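Local coordinates for GARP domain-containing protein (Trypanosoma brucei brucei TREU927, PDB 6XZ6) that binds the host complement regulator factor H as a trypanosome receptor, and is linked to increased transmission of the parasite to tsetse flies, at residues E149-A154 against N175-K180; A154-R159 against E169-A174; K74-A79 against S203-E208. One frame throughout, in Å; residues are numbered along the deposited sequence.

Interaction 1: E149-A154 against N175-K180; sequences EALTRA and NEAANK
T152 turns its methyl CG2 toward helix 165-208, where it meets two residues one helical turn apart. CG2 packs on CB of A178 (3.5 Å) and also lies 3.1 Å from OD1 of N175, a carbon-to-oxygen contact and not a hydrogen bond. The T152 and N175 side chains cross at about a right angle. L151 reaches over with CD2 alone, which rests on the backbone between A177 and A178, 3.8 Å from N of A178, and also lies 4.0 Å from CB of A177. This is antiparallel helix packing in an elongated helical bundle: the two axes run 8.7 Å apart at 173°, and the small A177 and A178 let the L151 methyl reach the backbone, while the T152 methyl stops on the A178 CB. The T152 chi1 of 60° puts OG1 between the backbone N and the carbonyl carbon, from where it makes a weak 3.3 Å hydrogen bond to O of E149 in its own helix; CG2 is then anti to the carbonyl carbon. Farther out, Q22 of helix 4-61 touches L151 and bonds to O of A150, while L104 and F107 of helix 67-125 cover A177.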
ATOM      1  N   GLU A 149      -8.486   6.281  -4.506  1.00 25.73           N
ATOM      2  CA  GLU A 149      -9.137   6.616  -5.779  1.00 27.42           C
ATOM      3  C   GLU A 149      -8.219   6.369  -6.978  1.00 32.88           C
ATOM      4  O   GLU A 149      -8.711   5.960  -8.033  1.00 34.82           O
ATOM      5  CB  GLU A 149      -9.644   8.080  -5.798  1.00 31.16           C
ATOM      6  CG  GLU A 149     -10.257   8.587  -4.487  1.00 46.85           C
ATOM      7  CD  GLU A 149      -9.289   9.167  -3.459  1.00 73.34           C
ATOM      8  OE1 GLU A 149      -8.656  10.208  -3.760  1.00 81.13           O
ATOM      9  OE2 GLU A 149      -9.165   8.584  -2.353  1.00 52.37           O
ATOM     10  N   ALA A 150      -6.901   6.643  -6.838  1.00 26.81           N
ATOM     11  CA  ALA A 150      -5.917   6.422  -7.910  1.00 24.76           C
ATOM     12  C   ALA A 150      -5.718   4.933  -8.122  1.00 26.38           C
ATOM     13  O   ALA A 150      -5.581   4.492  -9.260  1.00 25.92           O
ATOM     14  CB  ALA A 150      -4.587   7.071  -7.562  1.00 25.64           C
ATOM     15  N   LEU A 151      -5.713   4.156  -7.035  1.00 20.93           N
ATOM     16  CA  LEU A 151      -5.578   2.710  -7.079  1.00 19.80           C
ATOM     17  C   LEU A 151      -6.730   2.065  -7.868  1.00 26.08           C
ATOM     18  O   LEU A 151      -6.444   1.266  -8.753  1.00 29.41           O
ATOM     19  CB  LEU A 151      -5.493   2.161  -5.643  1.00 19.15           C
ATOM     20  CG  LEU A 151      -4.790   0.840  -5.387  1.00 22.45           C
ATOM     21  CD1 LEU A 151      -3.360   0.834  -5.910  1.00 21.67           C
ATOM     22  CD2 LEU A 151      -4.735   0.591  -3.925  1.00 26.38           C
ATOM     23  N   THR A 152      -8.012   2.431  -7.606  1.00 20.75           N
ATOM     24  CA  THR A 152      -9.191   1.861  -8.287  1.00 19.55           C
ATOM     25  C   THR A 152      -9.319   2.347  -9.727  1.00 24.88           C
ATOM     26  O   THR A 152      -9.745   1.578 -10.594  1.00 25.38           O
ATOM     27  CB  THR A 152     -10.506   2.089  -7.501  1.00 22.65           C
ATOM     28  OG1 THR A 152     -10.740   3.488  -7.328  1.00 31.16           O
ATOM     29  CG2 THR A 152     -10.519   1.422  -6.160  1.00 12.33           C
ATOM     30  N   ARG A 153      -8.984   3.624  -9.987  1.00 21.74           N
ATOM     31  CA  ARG A 153      -9.050   4.214 -11.333  1.00 22.01           C
ATOM     32  C   ARG A 153      -8.134   3.451 -12.295  1.00 27.87           C
ATOM     33  O   ARG A 153      -8.578   3.015 -13.362  1.00 30.95           O
ATOM     34  CB  ARG A 153      -8.673   5.686 -11.283  1.00 21.28           C
ATOM     35  CG  ARG A 153      -9.203   6.508 -12.444  1.00 40.29           C
ATOM     36  CD  ARG A 153      -8.479   7.827 -12.622  1.00 51.43           C
ATOM     37  NE  ARG A 153      -7.035   7.631 -12.559  1.00 59.65           N
ATOM     38  CZ  ARG A 153      -6.248   8.220 -11.674  1.00 68.38           C
ATOM     39  NH1 ARG A 153      -6.748   9.098 -10.812  1.00 51.33           N
ATOM     40  NH2 ARG A 153      -4.951   7.945 -11.646  1.00 58.30           N
ATOM     41  N   ALA A 154      -6.887   3.219 -11.877  1.00 21.86           N
ATOM     42  CA  ALA A 154      -5.904   2.489 -12.647  1.00 20.56           C
ATOM     43  C   ALA A 154      -6.310   1.000 -12.811  1.00 24.26           C
ATOM     44  O   ALA A 154      -6.014   0.397 -13.855  1.00 24.31           O
ATOM     45  CB  ALA A 154      -4.545   2.618 -11.982  1.00 20.72           C
ATOM     46  N   ASN A 175      -9.669  -3.147  -5.287  1.00 22.24           N
ATOM     47  CA  ASN A 175     -10.809  -2.541  -4.599  1.00 23.30           C
ATOM     48  C   ASN A 175     -10.703  -2.792  -3.092  1.00 26.62           C
ATOM     49  O   ASN A 175     -10.897  -1.862  -2.330  1.00 29.09           O
ATOM     50  CB  ASN A 175     -12.154  -3.015  -5.178  1.00 24.73           C
ATOM     51  CG  ASN A 175     -12.577  -2.305  -6.449  1.00 39.52           C
ATOM     52  OD1 ASN A 175     -12.133  -1.201  -6.773  1.00 37.60           O
ATOM     53  ND2 ASN A 175     -13.468  -2.916  -7.202  1.00 21.47           N
ATOM     54  N   GLU A 176     -10.304  -4.003  -2.677  1.00 21.30           N
ATOM     55  CA  GLU A 176     -10.058  -4.370  -1.282  1.00 21.25           C
ATOM     56  C   GLU A 176      -8.892  -3.562  -0.718  1.00 25.63           C
ATOM     57  O   GLU A 176      -8.959  -3.127   0.424  1.00 25.67           O
ATOM     58  CB  GLU A 176      -9.736  -5.867  -1.159  1.00 22.93           C
ATOM     59  CG  GLU A 176     -10.889  -6.701  -0.642  1.00 46.10           C
ATOM     60  CD  GLU A 176     -11.405  -7.758  -1.604  1.00 92.00           C
ATOM     61  OE1 GLU A 176     -10.668  -8.738  -1.876  1.00 89.75           O
ATOM     62  OE2 GLU A 176     -12.556  -7.610  -2.079  1.00 98.41           O
ATOM     63  N   ALA A 177      -7.828  -3.363  -1.518  1.00 22.79           N
ATOM     64  CA  ALA A 177      -6.625  -2.627  -1.141  1.00 22.86           C
ATOM     65  C   ALA A 177      -6.874  -1.130  -1.043  1.00 28.69           C
ATOM     66  O   ALA A 177      -6.285  -0.485  -0.181  1.00 29.99           O
ATOM     67  CB  ALA A 177      -5.522  -2.912  -2.127  1.00 23.77           C
ATOM     68  N   ALA A 178      -7.755  -0.572  -1.902  1.00 25.46           N
ATOM     69  CA  ALA A 178      -8.145   0.828  -1.817  1.00 24.92           C
ATOM     70  C   ALA A 178      -8.863   1.058  -0.470  1.00 30.46           C
ATOM     71  O   ALA A 178      -8.602   2.070   0.169  1.00 32.39           O
ATOM     72  CB  ALA A 178      -9.051   1.192  -2.971  1.00 25.87           C
ATOM     73  N   ASN A 179      -9.693   0.093   0.010  1.00 25.44           N
ATOM     74  CA  ASN A 179     -10.352   0.213   1.323  1.00 25.31           C
ATOM     75  C   ASN A 179      -9.349   0.081   2.479  1.00 28.87           C
ATOM     76  O   ASN A 179      -9.456   0.789   3.477  1.00 31.18           O
ATOM     77  CB  ASN A 179     -11.519  -0.788   1.482  1.00 23.82           C
ATOM     78  CG  ASN A 179     -12.680  -0.541   0.539  1.00 65.31           C
ATOM     79  OD1 ASN A 179     -13.019   0.606   0.197  1.00 70.96           O
ATOM     80  ND2 ASN A 179     -13.327  -1.615   0.094  1.00 55.61           N
ATOM     81  N   LYS A 180      -8.389  -0.828   2.350  1.00 21.65           N
ATOM     82  CA  LYS A 180      -7.357  -1.039   3.349  1.00 19.91           C
ATOM     83  C   LYS A 180      -6.444   0.199   3.435  1.00 25.31           C
ATOM     84  O   LYS A 180      -6.021   0.569   4.522  1.00 26.99           O
ATOM     85  CB  LYS A 180      -6.552  -2.304   3.017  1.00 20.37           C
ATOM     86  CG  LYS A 180      -6.859  -3.465   3.927  1.00 23.47           C
ATOM     87  CD  LYS A 180      -7.660  -4.551   3.278  1.00 29.74           C
ATOM     88  CE  LYS A 180      -8.126  -5.565   4.298  1.00 46.50           C
ATOM     89  NZ  LYS A 180      -9.053  -6.560   3.701  1.00 61.14           N
TER

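Interaction 2: A154-R159 against E169-A174; sequences AAHNLR and EYLQEA
L171 and A155 meet in the antiparallel helical hairpin where helix 148-161 turns back into helix 165-208 within a few residues. The two CA atoms come within 4.9 Å, and the L171 side chain lies between H156 and R159. Its CD1 sits over the face of the H156 imidazole, 3.5 Å from the ring centroid and 12° off the ring normal, a CH-pi contact. The same CD1 touches CB of A155, while CD2 lies against the aliphatic part of R159, 3.7 Å from CG. R159 bends at chi2 (-89°), and its NE goes to a salt bridge with E168. The A155 CB also packs 3.6 Å from CB of A174 and 3.7 Å from CE2 of Y170. This antiparallel helix pair belongs to the helical bundle of the receptor, its axes 8.8 Å apart at 168°. CD2 of L158 lies 3.9 Å from CD2 of Y170, the two side chains crossing at about a right angle; A174 CB lies above one face of the Y170 ring, toward the rim. Y111 and F115 of helix 67-125 meet the Y170 ring edge-to-face, and E169 forms a salt bridge to K33 of the bound factor H chain.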
ATOM      1  N   ALA A 154      -6.887   3.219 -11.877  1.00 21.86           N
ATOM      2  CA  ALA A 154      -5.904   2.489 -12.647  1.00 20.56           C
ATOM      3  C   ALA A 154      -6.310   1.000 -12.811  1.00 24.26           C
ATOM      4  O   ALA A 154      -6.014   0.397 -13.855  1.00 24.31           O
ATOM      5  CB  ALA A 154      -4.545   2.618 -11.982  1.00 20.72           C
ATOM      6  N   ALA A 155      -7.016   0.422 -11.802  1.00 19.36           N
ATOM      7  CA  ALA A 155      -7.506  -0.973 -11.837  1.00 17.82           C
ATOM      8  C   ALA A 155      -8.679  -1.117 -12.819  1.00 21.97           C
ATOM      9  O   ALA A 155      -8.727  -2.070 -13.579  1.00 23.30           O
ATOM     10  CB  ALA A 155      -7.903  -1.441 -10.448  1.00 17.81           C
ATOM     11  N   HIS A 156      -9.582  -0.146 -12.843  1.00 18.12           N
ATOM     12  CA  HIS A 156     -10.707  -0.103 -13.776  1.00 18.13           C
ATOM     13  C   HIS A 156     -10.202   0.158 -15.186  1.00 24.97           C
ATOM     14  O   HIS A 156     -10.765  -0.369 -16.128  1.00 26.90           O
ATOM     15  CB  HIS A 156     -11.710   1.001 -13.382  1.00 19.01           C
ATOM     16  CG  HIS A 156     -12.662   0.589 -12.310  1.00 22.19           C
ATOM     17  ND1 HIS A 156     -12.684   1.225 -11.091  1.00 23.79           N
ATOM     18  CD2 HIS A 156     -13.620  -0.369 -12.319  1.00 23.29           C
ATOM     19  CE1 HIS A 156     -13.623   0.615 -10.382  1.00 22.66           C
ATOM     20  NE2 HIS A 156     -14.224  -0.338 -11.089  1.00 23.11           N
ATOM     21  N   ASN A 157      -9.156   0.999 -15.342  1.00 20.98           N
ATOM     22  CA  ASN A 157      -8.569   1.291 -16.634  1.00 20.23           C
ATOM     23  C   ASN A 157      -7.948   0.041 -17.206  1.00 23.26           C
ATOM     24  O   ASN A 157      -8.210  -0.263 -18.361  1.00 27.17           O
ATOM     25  CB  ASN A 157      -7.575   2.450 -16.561  1.00 20.80           C
ATOM     26  CG  ASN A 157      -7.083   2.849 -17.918  1.00 56.66           C
ATOM     27  OD1 ASN A 157      -7.861   3.265 -18.802  1.00 47.26           O
ATOM     28  ND2 ASN A 157      -5.779   2.711 -18.131  1.00 54.71           N
ATOM     29  N   LEU A 158      -7.225  -0.737 -16.394  1.00 17.18           N
ATOM     30  CA  LEU A 158      -6.611  -1.993 -16.822  1.00 17.67           C
ATOM     31  C   LEU A 158      -7.666  -3.047 -17.223  1.00 21.85           C
ATOM     32  O   LEU A 158      -7.536  -3.695 -18.249  1.00 22.72           O
ATOM     33  CB  LEU A 158      -5.694  -2.537 -15.720  1.00 17.76           C
ATOM     34  CG  LEU A 158      -4.942  -3.818 -16.048  1.00 22.50           C
ATOM     35  CD1 LEU A 158      -3.682  -3.510 -16.863  1.00 21.98           C
ATOM     36  CD2 LEU A 158      -4.659  -4.617 -14.778  1.00 23.41           C
ATOM     37  N   ARG A 159      -8.706  -3.167 -16.433  1.00 17.95           N
ATOM     38  CA  ARG A 159      -9.807  -4.082 -16.595  1.00 17.71           C
ATOM     39  C   ARG A 159     -10.626  -3.790 -17.907  1.00 22.96           C
ATOM     40  O   ARG A 159     -11.222  -4.730 -18.497  1.00 23.27           O
ATOM     41  CB  ARG A 159     -10.641  -4.054 -15.286  1.00 15.13           C
ATOM     42  CG  ARG A 159     -11.855  -4.966 -15.231  1.00 18.40           C
ATOM     43  CD  ARG A 159     -13.099  -4.280 -15.772  1.00 12.12           C
ATOM     44  NE  ARG A 159     -14.277  -5.062 -15.445  1.00 16.99           N
ATOM     45  CZ  ARG A 159     -15.426  -5.016 -16.102  1.00 30.91           C
ATOM     46  NH1 ARG A 159     -15.566  -4.217 -17.150  1.00 21.65           N
ATOM     47  NH2 ARG A 159     -16.430  -5.800 -15.742  1.00 26.28           N
ATOM     48  N   GLU A 169      -9.510  -9.986 -11.791  1.00 18.85           N
ATOM     49  CA  GLU A 169      -9.100 -10.378 -10.442  1.00 18.00           C
ATOM     50  C   GLU A 169      -8.212  -9.284  -9.827  1.00 19.58           C
ATOM     51  O   GLU A 169      -8.365  -9.006  -8.650  1.00 20.97           O
ATOM     52  CB  GLU A 169      -8.471 -11.767 -10.442  1.00 20.28           C
ATOM     53  CG  GLU A 169      -7.881 -12.239  -9.124  1.00 38.49           C
ATOM     54  CD  GLU A 169      -6.661 -13.115  -9.347  1.00 72.38           C
ATOM     55  OE1 GLU A 169      -5.583 -12.582  -9.712  1.00 70.83           O
ATOM     56  OE2 GLU A 169      -6.802 -14.350  -9.198  1.00 69.77           O
ATOM     57  N   TYR A 170      -7.397  -8.584 -10.622  1.00 14.48           N
ATOM     58  CA  TYR A 170      -6.627  -7.443 -10.105  1.00 14.67           C
ATOM     59  C   TYR A 170      -7.561  -6.341  -9.637  1.00 20.20           C
ATOM     60  O   TYR A 170      -7.369  -5.849  -8.537  1.00 22.36           O
ATOM     61  CB  TYR A 170      -5.595  -6.885 -11.104  1.00 15.62           C
ATOM     62  CG  TYR A 170      -4.887  -5.663 -10.561  1.00 16.39           C
ATOM     63  CD1 TYR A 170      -3.916  -5.779  -9.564  1.00 17.34           C
ATOM     64  CD2 TYR A 170      -5.254  -4.386 -10.964  1.00 17.45           C
ATOM     65  CE1 TYR A 170      -3.305  -4.650  -9.008  1.00 16.30           C
ATOM     66  CE2 TYR A 170      -4.667  -3.252 -10.401  1.00 18.55           C
ATOM     67  CZ  TYR A 170      -3.701  -3.389  -9.411  1.00 25.35           C
ATOM     68  OH  TYR A 170      -3.102  -2.276  -8.870  1.00 24.15           O
ATOM     69  N   LEU A 171      -8.591  -5.989 -10.419  1.00 15.59           N
ATOM     70  CA  LEU A 171      -9.592  -4.994 -10.004  1.00 14.55           C
ATOM     71  C   LEU A 171     -10.249  -5.384  -8.656  1.00 21.77           C
ATOM     72  O   LEU A 171     -10.316  -4.547  -7.753  1.00 24.74           O
ATOM     73  CB  LEU A 171     -10.673  -4.788 -11.097  1.00 13.81           C
ATOM     74  CG  LEU A 171     -11.903  -3.929 -10.733  1.00 16.57           C
ATOM     75  CD1 LEU A 171     -11.505  -2.454 -10.427  1.00 17.46           C
ATOM     76  CD2 LEU A 171     -12.967  -4.001 -11.811  1.00 11.15           C
ATOM     77  N   GLN A 172     -10.706  -6.639  -8.514  1.00 16.66           N
ATOM     78  CA  GLN A 172     -11.340  -7.111  -7.293  1.00 16.64           C
ATOM     79  C   GLN A 172     -10.424  -6.905  -6.086  1.00 21.64           C
ATOM     80  O   GLN A 172     -10.855  -6.329  -5.101  1.00 22.40           O
ATOM     81  CB  GLN A 172     -11.782  -8.570  -7.452  1.00 19.56           C
ATOM     82  CG  GLN A 172     -12.908  -8.795  -8.491  1.00 38.61           C
ATOM     83  CD  GLN A 172     -13.309 -10.258  -8.756  1.00 65.52           C
ATOM     84  OE1 GLN A 172     -12.688 -11.242  -8.282  1.00 57.63           O
ATOM     85  NE2 GLN A 172     -14.379 -10.436  -9.542  1.00 55.95           N
ATOM     86  N   GLU A 173      -9.143  -7.280  -6.204  1.00 19.20           N
ATOM     87  CA  GLU A 173      -8.092  -7.128  -5.174  1.00 17.88           C
ATOM     88  C   GLU A 173      -7.716  -5.682  -4.931  1.00 21.48           C
ATOM     89  O   GLU A 173      -7.435  -5.332  -3.786  1.00 22.41           O
ATOM     90  CB  GLU A 173      -6.814  -7.922  -5.539  1.00 19.20           C
ATOM     91  CG  GLU A 173      -7.035  -9.401  -5.807  1.00 31.29           C
ATOM     92  CD  GLU A 173      -6.953 -10.360  -4.643  1.00 70.54           C
ATOM     93  OE1 GLU A 173      -6.271 -11.401  -4.800  1.00 71.33           O
ATOM     94  OE2 GLU A 173      -7.595 -10.098  -3.595  1.00 75.59           O
ATOM     95  N   ALA A 174      -7.651  -4.848  -5.998  1.00 16.57           N
ATOM     96  CA  ALA A 174      -7.307  -3.425  -5.884  1.00 15.71           C
ATOM     97  C   ALA A 174      -8.409  -2.671  -5.171  1.00 24.70           C
ATOM     98  O   ALA A 174      -8.124  -1.668  -4.521  1.00 27.49           O
ATOM     99  CB  ALA A 174      -7.072  -2.828  -7.244  1.00 15.83           C
TER

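Interaction 3: K74-A79 against S203-E208; sequences KRAREA and SEAQEE
A76 and A205 bring their helices close, with CA atoms 4.0 Å apart. Methyl groups pack here on each other and on backbone: CB of A205 lies 3.6 Å from O of A76 and makes apolar contact with CB of A79 at 3.9 Å. That A79 methyl in turn rests against N of A205 and touches CB of E204. The A76 methyl touches O of A205 and CB of E208, the latter at 4.1 Å. Such small side chains permit an axis separation of 7.9 Å between segments that run antiparallel at 160°, in the manner of alanine-rich helix packing within the long bundle of this glutamic acid/alanine-rich protein. Helix 4-61 packs beside them, A58 touching A76 and A54 touching A205. The charged side chains make the second kind of contact. R75 and E208 cross obliquely, and the carboxylate meets the aliphatic part of the arginine: OE1 of E208 is 3.2 Å from CD of R75. The E208 chain bends at chi2 (-86°), which brings its CD within reach of the R75 CB. R75 is extended from CG to NE and carries its guanidinium past the glutamate, so the nearest charged pair, NE of R75 and OE1 of E208, stands 4.4 Å apart, beyond a salt bridge. The planes of the two groups are turned 36° from each other, and their opposite charges probably still attract weakly.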
ATOM      1  N   LYS A  74      -6.093  16.560  42.621  1.00 58.75           N
ATOM      2  CA  LYS A  74      -7.240  15.851  42.040  1.00 55.26           C
ATOM      3  C   LYS A  74      -7.298  16.064  40.519  1.00 59.76           C
ATOM      4  O   LYS A  74      -7.591  15.118  39.791  1.00 58.92           O
ATOM      5  CB  LYS A  74      -8.545  16.325  42.703  1.00 57.53           C
ATOM      6  CG  LYS A  74      -9.755  15.452  42.384  1.00 63.63           C
ATOM      7  CD  LYS A  74     -11.013  15.872  43.132  1.00 71.25           C
ATOM      8  CE  LYS A  74     -12.243  15.122  42.662  1.00 83.00           C
ATOM      9  NZ  LYS A  74     -12.226  13.675  43.036  1.00 89.60           N
ATOM     10  N   ARG A  75      -7.007  17.301  40.051  1.00 58.07           N
ATOM     11  CA  ARG A  75      -6.993  17.743  38.649  1.00 57.72           C
ATOM     12  C   ARG A  75      -5.789  17.197  37.867  1.00 60.11           C
ATOM     13  O   ARG A  75      -5.923  16.902  36.670  1.00 58.24           O
ATOM     14  CB  ARG A  75      -6.995  19.281  38.571  1.00 62.13           C
ATOM     15  CG  ARG A  75      -8.348  19.929  38.809  1.00 72.07           C
ATOM     16  CD  ARG A  75      -8.401  21.295  38.165  1.00 83.79           C
ATOM     17  NE  ARG A  75      -9.746  21.858  38.216  1.00 97.73           N
ATOM     18  CZ  ARG A  75     -10.025  23.081  38.652  1.00124.59           C
ATOM     19  NH1 ARG A  75     -11.278  23.510  38.677  1.00119.43           N
ATOM     20  NH2 ARG A  75      -9.053  23.884  39.067  1.00117.09           N
ATOM     21  N   ALA A  76      -4.606  17.114  38.532  1.00 56.87           N
ATOM     22  CA  ALA A  76      -3.355  16.576  37.981  1.00 54.99           C
ATOM     23  C   ALA A  76      -3.461  15.060  37.888  1.00 54.49           C
ATOM     24  O   ALA A  76      -2.868  14.468  36.991  1.00 53.38           O
ATOM     25  CB  ALA A  76      -2.180  16.956  38.863  1.00 57.88           C
ATOM     26  N   ARG A  77      -4.227  14.433  38.806  1.00 48.62           N
ATOM     27  CA  ARG A  77      -4.475  12.988  38.818  1.00 45.55           C
ATOM     28  C   ARG A  77      -5.421  12.619  37.696  1.00 48.13           C
ATOM     29  O   ARG A  77      -5.218  11.600  37.050  1.00 48.41           O
ATOM     30  CB  ARG A  77      -5.053  12.529  40.175  1.00 45.85           C
ATOM     31  CG  ARG A  77      -5.496  11.069  40.246  1.00 52.80           C
ATOM     32  CD  ARG A  77      -4.357  10.139  40.611  1.00 68.18           C
ATOM     33  NE  ARG A  77      -3.552   9.735  39.456  1.00 78.37           N
ATOM     34  CZ  ARG A  77      -2.253   9.461  39.507  1.00 90.04           C
ATOM     35  NH1 ARG A  77      -1.603   9.087  38.410  1.00 83.69           N
ATOM     36  NH2 ARG A  77      -1.586   9.576  40.652  1.00 65.93           N
ATOM     37  N   GLU A  78      -6.462  13.427  37.471  1.00 43.64           N
ATOM     38  CA  GLU A  78      -7.423  13.177  36.410  1.00 40.95           C
ATOM     39  C   GLU A  78      -6.788  13.344  35.030  1.00 42.60           C
ATOM     40  O   GLU A  78      -7.131  12.588  34.116  1.00 41.86           O
ATOM     41  CB  GLU A  78      -8.702  14.014  36.595  1.00 43.72           C
ATOM     42  CG  GLU A  78      -9.880  13.592  35.709  1.00 55.52           C
ATOM     43  CD  GLU A  78     -10.101  12.113  35.423  1.00 71.47           C
ATOM     44  OE1 GLU A  78     -10.118  11.750  34.223  1.00 61.58           O
ATOM     45  OE2 GLU A  78     -10.259  11.321  36.385  1.00 62.00           O
ATOM     46  N   ALA A  79      -5.827  14.274  34.893  1.00 37.96           N
ATOM     47  CA  ALA A  79      -5.110  14.506  33.637  1.00 36.97           C
ATOM     48  C   ALA A  79      -4.092  13.397  33.363  1.00 39.36           C
ATOM     49  O   ALA A  79      -3.891  13.013  32.212  1.00 37.15           O
ATOM     50  CB  ALA A  79      -4.416  15.848  33.676  1.00 40.07           C
ATOM     51  N   SER A 203       0.443  18.183  29.915  1.00 54.12           N
ATOM     52  CA  SER A 203       0.594  19.608  30.134  1.00 57.14           C
ATOM     53  C   SER A 203      -0.356  20.131  31.191  1.00 63.28           C
ATOM     54  O   SER A 203       0.056  20.976  31.977  1.00 68.48           O
ATOM     55  CB  SER A 203       0.398  20.356  28.823  1.00 62.06           C
ATOM     56  OG  SER A 203       1.457  20.052  27.928  1.00 71.30           O
ATOM     57  N   GLU A 204      -1.606  19.632  31.238  1.00 56.65           N
ATOM     58  CA  GLU A 204      -2.587  20.034  32.249  1.00 57.29           C
ATOM     59  C   GLU A 204      -2.148  19.530  33.626  1.00 59.30           C
ATOM     60  O   GLU A 204      -2.275  20.266  34.593  1.00 61.46           O
ATOM     61  CB  GLU A 204      -4.005  19.551  31.896  1.00 57.28           C
ATOM     62  CG  GLU A 204      -5.104  20.242  32.706  1.00 77.20           C
ATOM     63  CD  GLU A 204      -6.558  19.954  32.342  1.00109.02           C
ATOM     64  OE1 GLU A 204      -6.858  19.775  31.137  1.00107.41           O
ATOM     65  OE2 GLU A 204      -7.406  19.937  33.267  1.00 99.28           O
ATOM     66  N   ALA A 205      -1.583  18.309  33.704  1.00 52.53           N
ATOM     67  CA  ALA A 205      -1.058  17.713  34.938  1.00 51.96           C
ATOM     68  C   ALA A 205       0.170  18.488  35.411  1.00 60.12           C
ATOM     69  O   ALA A 205       0.249  18.830  36.585  1.00 61.59           O
ATOM     70  CB  ALA A 205      -0.707  16.247  34.720  1.00 49.69           C
ATOM     71  N   GLN A 206       1.093  18.810  34.494  1.00 59.14           N
ATOM     72  CA  GLN A 206       2.315  19.572  34.778  1.00 62.86           C
ATOM     73  C   GLN A 206       2.058  21.015  35.261  1.00 72.42           C
ATOM     74  O   GLN A 206       2.826  21.523  36.084  1.00 75.11           O
ATOM     75  CB  GLN A 206       3.246  19.562  33.554  1.00 64.26           C
ATOM     76  CG  GLN A 206       3.985  18.227  33.347  1.00 66.68           C
ATOM     77  CD  GLN A 206       4.978  18.277  32.209  1.00 70.09           C
ATOM     78  OE1 GLN A 206       4.845  19.060  31.248  1.00 59.87           O
ATOM     79  NE2 GLN A 206       5.991  17.419  32.301  1.00 59.71           N
ATOM     80  N   GLU A 207       0.985  21.673  34.763  1.00 70.52           N
ATOM     81  CA  GLU A 207       0.609  23.045  35.146  1.00 74.50           C
ATOM     82  C   GLU A 207       0.015  23.131  36.557  1.00 80.85           C
ATOM     83  O   GLU A 207       0.286  24.092  37.282  1.00 85.09           O
ATOM     84  CB  GLU A 207      -0.363  23.654  34.126  1.00 76.12           C
ATOM     85  CG  GLU A 207       0.308  24.624  33.166  1.00 90.98           C
ATOM     86  CD  GLU A 207       0.244  24.261  31.693  1.00105.11           C
ATOM     87  OE1 GLU A 207      -0.873  23.988  31.194  1.00 75.75           O
ATOM     88  OE2 GLU A 207       1.310  24.272  31.033  1.00101.90           O
ATOM     89  N   GLU A 208      -0.809  22.137  36.931  1.00 74.24           N
ATOM     90  CA  GLU A 208      -1.454  22.035  38.243  1.00 73.93           C
ATOM     91  C   GLU A 208      -0.408  21.675  39.296  1.00 80.12           C
ATOM     92  O   GLU A 208      -0.549  22.094  40.449  1.00 81.73           O
ATOM     93  CB  GLU A 208      -2.552  20.956  38.243  1.00 71.31           C
ATOM     94  CG  GLU A 208      -3.576  21.051  37.127  1.00 75.89           C
ATOM     95  CD  GLU A 208      -4.790  21.937  37.322  1.00 96.96           C
ATOM     96  OE1 GLU A 208      -5.707  21.846  36.474  1.00 88.59           O
ATOM     97  OE2 GLU A 208      -4.836  22.714  38.304  1.00 91.39           O
TER

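In the fold
All three interactions use helix 165-208, which pairs with helix 148-161 in interactions 1 and 2 and with helix 67-125 in interaction 3. Interactions 1 and 2 are successive parts of one hairpin interface: their centres lie 8 Å apart, they share A154, and both L151 CD2 and T152 CG2 pack near O of A174. Interaction 3 lies on the opposite side of the chain's centre, its centre 44 Å from that of interaction 1 and 52 Å from that of interaction 2, with nearest atoms about 30 and 40 Å away. Bound factor H reaches the hairpin end, at E169 of interaction 2, whereas interactions 1 and 3 touch no other protein chain of the assembly.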